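Local coordinates for putative uncharacterized protein (PDB 3VU0) that is the C-terminal globular domain of an archaeal AglB protein and contains the mixed alpha/beta AglB core domain, at residues 101-104 with 105-108; 117-121 with 122-126; 127-131 with 132-136. All blocks are in the same frame, centred on the assembly; numbering follows the deposited sequence.

In the fold
The three contacts follow one another along the chain, each at the start of a helix: contact 1 opens helix 105-112, contact 2 opens helix 121-128, and contact 3 turns from that helix into helix 132-138. Their centres form a nearly even triangle, about 12 Å between contacts 1 and 2, 13 Å between 1 and 3, and 14 Å between 2 and 3. Phe-105 ties contact 1 to contact 3: its ring meets that of Phe-128 edge-to-face, and its CD2 lies 3.8 Å from Leu-133 CD2. Contact 2 is the outlying one, about 21 Å from the chain centre; it is continuous with contact 3 along helix 121-128, to which Met-119 CE adds a loose approach of 4.3 Å to Phe-127 CB.

Contact 1 of 3, residues 101-104 with 105-108; sequences NKTK and FIPI
Phe-105 opens the helix by giving its backbone N-H to the side chain of Thr-103, two residues back. The bond from Phe-105 N to Thr-103 OG1 is 3.0 Å long and nearly straight, with an angle of 163° at the hydrogen, and it closes an ST turn. Thr-103 OG1 can reach that N-H because it stands opposite its own backbone N (chi1 172°). The same hydroxyl is also hydrogen-bonded to the backbone oxygen of Thr-95, so it joins the helix start to a neighbouring loop. The Thr-103 and Phe-105 side chains run side by side, with Thr-103 OG1 3.3 Å from Phe-105 CB, and the aromatic ring continues away from the threonine to rest on Val-96 and Thr-69.

At Ile-106 the main chain makes a weak bond, N to Thr-103 O at 3.5 Å. Its CG1 branch passes across the threonine methyl at about a right angle, Ile-106 CG1 lying 3.9 Å from Thr-103 CG2. Pro-107 has no N-H to give; its ring instead lies against the Lys-104 carbonyl, with Pro-107 CG 3.0 Å from Lys-104 O. Ile-108 supplies the first regular helical bond, from its N to Lys-104 O at 3.2 Å, the donor tilted 22° from the carbonyl plane. Ile-108 CG1 packs beside the same oxygen. The Lys-104 side chain departs from the turn as an extended chain, and its NZ forms salt bridges with Glu-93 and Asp-39.

The chemistry is that of a helix start whose leading amides are served by one threonine. Thr-103 satisfies Phe-105 with its hydroxyl and, more weakly, Ile-106 with its carbonyl, while a proline occupies a first-turn position at which the absent N-H costs no helical bond.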
loop_
_atom_site.group_PDB
_atom_site.type_symbol
_atom_site.label_atom_id
_atom_site.label_comp_id
_atom_site.label_asym_id
_atom_site.label_seq_id
_atom_site.Cartn_x
_atom_site.Cartn_y
_atom_site.Cartn_z
ATOM N N ASN A 101 17.364 -1.709 -8.915
ATOM C CA ASN A 101 16.312 -1.128 -9.739
ATOM C C ASN A 101 15.043 -1.956 -9.597
ATOM O O ASN A 101 13.974 -1.555 -10.053
ATOM C CB ASN A 101 16.732 -1.078 -11.210
ATOM C CG ASN A 101 17.986 -0.260 -11.426
ATOM O OD1 ASN A 101 18.202 0.750 -10.758
ATOM N ND2 ASN A 101 18.816 -0.687 -12.369
ATOM N N LYS A 102 15.175 -3.117 -8.961
ATOM C CA LYS A 102 14.045 -4.015 -8.751
ATOM C C LYS A 102 13.088 -3.490 -7.690
ATOM O O LYS A 102 13.503 -3.075 -6.610
ATOM C CB LYS A 102 14.539 -5.403 -8.335
ATOM C CG LYS A 102 13.413 -6.404 -8.058
ATOM C CD LYS A 102 13.941 -7.658 -7.387
ATOM C CE LYS A 102 12.806 -8.584 -6.973
ATOM N NZ LYS A 102 13.301 -9.726 -6.150
ATOM N N THR A 103 11.799 -3.517 -8.003
ATOM C CA THR A 103 10.778 -3.052 -7.074
ATOM C C THR A 103 9.402 -3.241 -7.687
ATOM O O THR A 103 9.243 -3.158 -8.905
ATOM C CB THR A 103 10.953 -1.558 -6.739
ATOM O OG1 THR A 103 9.823 -1.104 -5.980
ATOM C CG2 THR A 103 11.060 -0.728 -8.015
ATOM N N LYS A 104 8.405 -3.499 -6.850
ATOM C CA LYS A 104 7.061 -3.662 -7.366
ATOM C C LYS A 104 6.441 -2.299 -7.658
ATOM O O LYS A 104 5.300 -2.209 -8.105
ATOM C CB LYS A 104 6.200 -4.465 -6.386
ATOM C CG LYS A 104 6.600 -5.935 -6.327
ATOM C CD LYS A 104 5.683 -6.744 -5.428
ATOM C CE LYS A 104 5.974 -8.237 -5.544
ATOM N NZ LYS A 104 4.967 -9.035 -4.785
ATOM N N PHE A 105 7.199 -1.233 -7.411
ATOM C CA PHE A 105 6.700 0.109 -7.687
ATOM C C PHE A 105 6.536 0.282 -9.203
ATOM O O PHE A 105 5.722 1.082 -9.664
ATOM C CB PHE A 105 7.668 1.167 -7.141
ATOM C CG PHE A 105 7.150 2.577 -7.247
ATOM C CD1 PHE A 105 7.807 3.517 -8.038
ATOM C CD2 PHE A 105 6.007 2.964 -6.554
ATOM C CE1 PHE A 105 7.333 4.827 -8.136
ATOM C CE2 PHE A 105 5.520 4.273 -6.644
ATOM C CZ PHE A 105 6.186 5.206 -7.437
ATOM N N ILE A 106 7.307 -0.482 -9.974
ATOM C CA ILE A 106 7.240 -0.404 -11.432
ATOM C C ILE A 106 5.860 -0.847 -11.928
ATOM O O ILE A 106 5.184 -0.098 -12.627
ATOM C CB ILE A 106 8.363 -1.251 -12.091
ATOM C CG1 ILE A 106 9.734 -0.692 -11.693
ATOM C CG2 ILE A 106 8.230 -1.226 -13.615
ATOM C CD1 ILE A 106 9.952 0.759 -12.088
ATOM N N PRO A 107 5.421 -2.068 -11.574
ATOM C CA PRO A 107 4.093 -2.469 -12.047
ATOM C C PRO A 107 3.005 -1.562 -11.471
ATOM O O PRO A 107 1.972 -1.332 -12.108
ATOM C CB PRO A 107 3.974 -3.924 -11.578
ATOM C CG PRO A 107 4.917 -4.009 -10.415
ATOM C CD PRO A 107 6.094 -3.178 -10.878
ATOM N N ILE A 108 3.236 -1.041 -10.268
ATOM C CA ILE A 108 2.268 -0.134 -9.653
ATOM C C ILE A 108 2.151 1.096 -10.556
ATOM O O ILE A 108 1.055 1.560 -10.855
ATOM C CB ILE A 108 2.719 0.308 -8.239
ATOM C CG1 ILE A 108 2.608 -0.872 -7.267
ATOM C CG2 ILE A 108 1.872 1.476 -7.753
ATOM C CD1 ILE A 108 2.968 -0.517 -5.823
#

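Contact 2 of 3, residues 117-121 with 122-126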
loop_
_atom_site.group_PDB
_atom_site.type_symbol
_atom_site.label_atom_id
_atom_site.label_comp_id
_atom_site.label_asym_id
_atom_site.label_seq_id
_atom_site.Cartn_x
_atom_site.Cartn_y
_atom_site.Cartn_z
ATOM N N GLU A 117 9.638 2.989 -18.525
ATOM C CA GLU A 117 10.737 2.728 -19.453
ATOM C C GLU A 117 11.196 3.961 -20.223
ATOM O O GLU A 117 12.280 3.968 -20.805
ATOM C CB GLU A 117 10.380 1.598 -20.435
ATOM C CG GLU A 117 9.352 1.933 -21.506
ATOM C CD GLU A 117 7.918 1.720 -21.050
ATOM O OE1 GLU A 117 7.046 1.550 -21.929
ATOM O OE2 GLU A 117 7.655 1.727 -19.829
ATOM N N TYR A 118 10.381 5.010 -20.220
ATOM C CA TYR A 118 10.738 6.245 -20.913
ATOM C C TYR A 118 11.332 7.261 -19.948
ATOM O O TYR A 118 11.767 8.333 -20.361
ATOM C CB TYR A 118 9.505 6.853 -21.589
ATOM C CG TYR A 118 9.059 6.117 -22.827
ATOM C CD1 TYR A 118 9.710 6.302 -24.049
ATOM C CD2 TYR A 118 7.991 5.225 -22.778
ATOM C CE1 TYR A 118 9.303 5.612 -25.194
ATOM C CE2 TYR A 118 7.577 4.532 -23.911
ATOM C CZ TYR A 118 8.231 4.729 -25.112
ATOM O OH TYR A 118 7.804 4.042 -26.227
HETATM N N MSE A 119 11.347 6.924 -18.664
HETATM C CA MSE A 119 11.883 7.828 -17.648
HETATM C C MSE A 119 13.297 7.446 -17.226
HETATM O O MSE A 119 13.655 6.277 -17.240
HETATM C CB MSE A 119 10.982 7.822 -16.411
HETATM C CG MSE A 119 9.569 8.300 -16.671
HETATM SE SE MSE A 119 8.396 7.805 -15.229
HETATM C CE MSE A 119 9.040 9.033 -13.873
ATOM N N LYS A 120 14.098 8.443 -16.862
ATOM C CA LYS A 120 15.457 8.188 -16.394
ATOM C C LYS A 120 15.335 7.538 -15.023
ATOM O O LYS A 120 14.350 7.756 -14.314
ATOM C CB LYS A 120 16.241 9.495 -16.272
ATOM C CG LYS A 120 16.574 10.145 -17.608
ATOM C CD LYS A 120 17.464 11.364 -17.414
ATOM C CE LYS A 120 17.971 11.903 -18.744
ATOM N NZ LYS A 120 16.857 12.310 -19.647
ATOM N N ASN A 121 16.333 6.753 -14.638
ATOM C CA ASN A 121 16.279 6.092 -13.343
ATOM C C ASN A 121 16.015 7.092 -12.218
ATOM O O ASN A 121 15.170 6.848 -11.365
ATOM C CB ASN A 121 17.581 5.338 -13.071
ATOM C CG ASN A 121 17.466 4.385 -11.893
ATOM O OD1 ASN A 121 16.699 3.418 -11.931
ATOM N ND2 ASN A 121 18.227 4.655 -10.838
ATOM N N LYS A 122 16.722 8.221 -12.217
ATOM C CA LYS A 122 16.525 9.205 -11.158
ATOM C C LYS A 122 15.141 9.849 -11.206
ATOM O O LYS A 122 14.598 10.228 -10.170
ATOM C CB LYS A 122 17.612 10.287 -11.201
ATOM C CG LYS A 122 17.534 11.262 -10.030
ATOM C CD LYS A 122 18.743 12.188 -9.984
ATOM C CE LYS A 122 18.569 13.259 -8.929
ATOM N NZ LYS A 122 17.502 14.241 -9.297
ATOM N N GLU A 123 14.565 9.984 -12.398
ATOM C CA GLU A 123 13.225 10.556 -12.493
ATOM C C GLU A 123 12.222 9.625 -11.791
ATOM O O GLU A 123 11.245 10.085 -11.197
ATOM C CB GLU A 123 12.819 10.758 -13.957
ATOM C CG GLU A 123 13.690 11.767 -14.697
ATOM C CD GLU A 123 13.231 12.022 -16.127
ATOM O OE1 GLU A 123 12.978 11.042 -16.853
ATOM O OE2 GLU A 123 13.134 13.204 -16.528
ATOM N N ILE A 124 12.472 8.322 -11.852
ATOM C CA ILE A 124 11.591 7.347 -11.207
ATOM C C ILE A 124 11.740 7.457 -9.693
ATOM O O ILE A 124 10.750 7.443 -8.964
ATOM C CB ILE A 124 11.926 5.903 -11.661
ATOM C CG1 ILE A 124 11.592 5.744 -13.146
ATOM C CG2 ILE A 124 11.167 4.879 -10.818
ATOM C CD1 ILE A 124 11.993 4.399 -13.715
ATOM N N ILE A 125 12.981 7.578 -9.230
ATOM C CA ILE A 125 13.263 7.713 -7.800
ATOM C C ILE A 125 12.666 9.024 -7.273
ATOM O O ILE A 125 11.997 9.043 -6.236
ATOM C CB ILE A 125 14.789 7.698 -7.541
ATOM C CG1 ILE A 125 15.374 6.341 -7.956
ATOM C CG2 ILE A 125 15.077 7.976 -6.071
ATOM C CD1 ILE A 125 16.898 6.311 -8.011
ATOM N N ASP A 126 12.904 10.120 -7.988
ATOM C CA ASP A 126 12.365 11.410 -7.569
ATOM C C ASP A 126 10.838 11.357 -7.500
ATOM O O ASP A 126 10.241 11.911 -6.583
ATOM C CB ASP A 126 12.812 12.528 -8.523
ATOM C CG ASP A 126 14.308 12.805 -8.439
ATOM O OD1 ASP A 126 14.945 12.406 -7.438
ATOM O OD2 ASP A 126 14.844 13.436 -9.373
HETATM O O HOH W 1 15.611 14.269 -18.319
#
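Met-119 and Lys-120 meet Glu-123 and Ile-124 in a local capping contact at the surface, where the loop after helix 105-112 enters helix 121-128. Lys-120 occupies the N-cap position, and the bond that marks the cap runs backward: Lys-120 N donates to Glu-123 OE1 at 2.8 Å, almost straight at 173°. The carboxylate oxygen is met on its anti side, with the donor 24° out of the carboxylate plane. Glu-123 CG lies beside its own backbone N (chi1 -64°), and the chain runs extended from there, which brings the carboxylate back past the helix end to the Lys-120 amide.

The other carboxylate oxygen is engaged through solvent. A water accepts from Lys-120 NZ at 2.7 Å and donates to Glu-123 OE2 at 3.2 Å, bridging two opposite charges that do not touch directly; their attraction probably adds to the hold on the glutamate. The aliphatic part of the lysine crosses the glutamate at a slant, with Lys-120 CB 3.8 Å from Glu-123 CG.

On the apolar side, Met-119, a selenomethionine, sets its CB 3.9 Å from Ile-124 CG1, while its bent chain carries the CE methyl to 3.6 Å from Glu-123 O. Ile-124 also touches Pro-116. Backbone bonds from Ile-124 N to Lys-120 O and from Ile-125 N to Asn-121 O begin the helix proper. One turn along its outer surface, Lys-122 NZ and Asp-126 OD2 form a salt bridge of 2.8 Å through the syn lone pair of the carboxylate.

Met-119 just before the N-cap against Ile-124 is the pairing of a hydrophobic staple, and the carboxylate of Glu-123 taking the Lys-120 N-H is one half of a capping box.

Contact 3 of 3, residues 127-131 with 132-136; sequences FFNKT and MLYKL
Tyr-134 packs against Phe-128 at its ring edge and Asn-129 over one ring face, and this is the tightly packed half of the junction between helix 121-128 and helix 132-138. Its ring directs an edge at the face of Phe-128 in an offset edge-to-face pair, with planes at 89° and Tyr-134 CD1 3.6 Å from Phe-128 CE2. Tyr-134 CB lies over that same phenylalanine ring, 4.1 Å from its centroid, as a CH-pi contact. A second CH-pi contact comes from Asn-129, whose CA sits over the tyrosine ring; the asparagine side chain crosses the ring obliquely, its amide plane turned 61° from the ring and Asn-129 OD1 near Tyr-134 CD1 and CE1. At the edge of the Phe-128 ring, Leu-133 CG approaches Phe-128 CE1 to 3.8 Å. Leu-133 also reaches helix 61-69 and strand 85-91, tying the junction into the core.

Buried beside them is Thr-131, the N-cap of the second helix. Its OG1 takes the crowded position between backbone N and carbonyl carbon (chi1 72°), from which it donates to Phe-128 O at 2.9 Å on an in-plane lone pair. It also accepts a weak bond from Tyr-134 N at 3.4 Å. Phe-128 O is thus gripped twice, by the hydroxyl and by Thr-131 N.

The looser side belongs to the lysines. Lys-135 N bonds Thr-131 O, and its side chain then runs out extended past that oxygen, with Lys-135 CE 3.3 Å from Lys-130 O. There a water donates to Lys-130 O and accepts from Lys-135 NZ, 2.8 Å in each case, while NZ is also bonded to the backbone oxygen of Gln-71.

The arrangement is a short linker between consecutive helices, a type I turn from Phe-128 to Thr-131 whose last residue is a threonine N-cap for the following helix.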
loop_
_atom_site.group_PDB
_atom_site.type_symbol
_atom_site.label_atom_id
_atom_site.label_comp_id
_atom_site.label_asym_id
_atom_site.label_seq_id
_atom_site.Cartn_x
_atom_site.Cartn_y
_atom_site.Cartn_z
ATOM N N PHE A 127 10.212 10.690 -8.464
ATOM C CA PHE A 127 8.753 10.550 -8.472
ATOM C C PHE A 127 8.314 9.758 -7.231
ATOM O O PHE A 127 7.413 10.175 -6.496
ATOM C CB PHE A 127 8.290 9.821 -9.737
ATOM C CG PHE A 127 6.818 9.506 -9.749
ATOM C CD1 PHE A 127 5.877 10.525 -9.787
ATOM C CD2 PHE A 127 6.375 8.191 -9.679
ATOM C CE1 PHE A 127 4.505 10.236 -9.752
ATOM C CE2 PHE A 127 5.012 7.892 -9.644
ATOM C CZ PHE A 127 4.076 8.918 -9.679
ATOM N N PHE A 128 8.958 8.619 -6.995
ATOM C CA PHE A 128 8.627 7.791 -5.835
ATOM C C PHE A 128 8.688 8.580 -4.528
ATOM O O PHE A 128 7.812 8.451 -3.667
ATOM C CB PHE A 128 9.581 6.597 -5.730
ATOM C CG PHE A 128 9.470 5.852 -4.429
ATOM C CD1 PHE A 128 8.340 5.085 -4.143
ATOM C CD2 PHE A 128 10.466 5.966 -3.463
ATOM C CE1 PHE A 128 8.205 4.448 -2.910
ATOM C CE2 PHE A 128 10.341 5.331 -2.223
ATOM C CZ PHE A 128 9.209 4.574 -1.948
ATOM N N ASN A 129 9.717 9.403 -4.382
ATOM C CA ASN A 129 9.882 10.165 -3.159
ATOM C C ASN A 129 8.786 11.187 -2.861
ATOM O O ASN A 129 8.747 11.737 -1.767
ATOM C CB ASN A 129 11.263 10.833 -3.137
ATOM C CG ASN A 129 12.393 9.819 -2.974
ATOM O OD1 ASN A 129 12.191 8.734 -2.423
ATOM N ND2 ASN A 129 13.587 10.175 -3.438
ATOM N N LYS A 130 7.888 11.418 -3.816
ATOM C CA LYS A 130 6.789 12.368 -3.621
ATOM C C LYS A 130 5.451 11.648 -3.423
ATOM O O LYS A 130 4.424 12.287 -3.184
ATOM C CB LYS A 130 6.648 13.285 -4.842
ATOM C CG LYS A 130 7.876 14.101 -5.202
ATOM C CD LYS A 130 7.679 14.771 -6.559
ATOM C CE LYS A 130 8.917 15.535 -6.992
ATOM N NZ LYS A 130 8.766 16.045 -8.384
ATOM N N THR A 131 5.460 10.323 -3.517
ATOM C CA THR A 131 4.222 9.560 -3.406
ATOM C C THR A 131 3.760 9.175 -2.004
ATOM O O THR A 131 4.513 9.235 -1.031
ATOM C CB THR A 131 4.297 8.254 -4.220
ATOM O OG1 THR A 131 5.177 7.335 -3.560
ATOM C CG2 THR A 131 4.810 8.527 -5.632
HETATM N N MSE A 132 2.496 8.768 -1.931
HETATM C CA MSE A 132 1.884 8.326 -0.688
HETATM C C MSE A 132 2.626 7.105 -0.152
HETATM O O MSE A 132 2.810 6.965 1.053
HETATM C CB MSE A 132 0.416 7.960 -0.929
HETATM C CG MSE A 132 -0.503 9.157 -1.093
HETATM SE SE MSE A 132 -0.544 10.204 0.528
HETATM C CE MSE A 132 -1.218 8.848 1.732
ATOM N N LEU A 133 3.032 6.218 -1.054
ATOM C CA LEU A 133 3.755 5.011 -0.663
ATOM C C LEU A 133 5.014 5.383 0.107
ATOM O O LEU A 133 5.350 4.758 1.107
ATOM C CB LEU A 133 4.123 4.188 -1.898
ATOM C CG LEU A 133 4.920 2.906 -1.634
ATOM C CD1 LEU A 133 4.213 2.048 -0.594
ATOM C CD2 LEU A 133 5.088 2.136 -2.940
ATOM N N TYR A 134 5.710 6.410 -0.366
ATOM C CA TYR A 134 6.920 6.881 0.296
ATOM C C TYR A 134 6.593 7.512 1.652
ATOM O O TYR A 134 7.200 7.178 2.664
ATOM C CB TYR A 134 7.626 7.926 -0.573
ATOM C CG TYR A 134 8.790 8.589 0.125
ATOM C CD1 TYR A 134 10.050 7.998 0.128
ATOM C CD2 TYR A 134 8.624 9.796 0.804
ATOM C CE1 TYR A 134 11.123 8.593 0.790
ATOM C CE2 TYR A 134 9.689 10.398 1.470
ATOM C CZ TYR A 134 10.934 9.790 1.458
ATOM O OH TYR A 134 11.990 10.384 2.105
ATOM N N LYS A 135 5.631 8.428 1.666
ATOM C CA LYS A 135 5.259 9.113 2.896
ATOM C C LYS A 135 4.720 8.158 3.954
ATOM O O LYS A 135 4.818 8.434 5.152
ATOM C CB LYS A 135 4.239 10.214 2.594
ATOM C CG LYS A 135 4.769 11.239 1.605
ATOM C CD LYS A 135 3.701 12.221 1.170
ATOM C CE LYS A 135 4.215 13.115 0.052
ATOM N NZ LYS A 135 3.198 14.123 -0.348
ATOM N N LEU A 136 4.157 7.035 3.509
ATOM C CA LEU A 136 3.638 6.031 4.431
ATOM C C LEU A 136 4.735 5.085 4.907
ATOM O O LEU A 136 5.181 5.152 6.054
ATOM C CB LEU A 136 2.524 5.191 3.772
ATOM C CG LEU A 136 1.170 5.864 3.527
ATOM C CD1 LEU A 136 0.299 4.960 2.665
ATOM C CD2 LEU A 136 0.488 6.147 4.855
HETATM O O HOH W 2 4.402 15.023 -2.706
#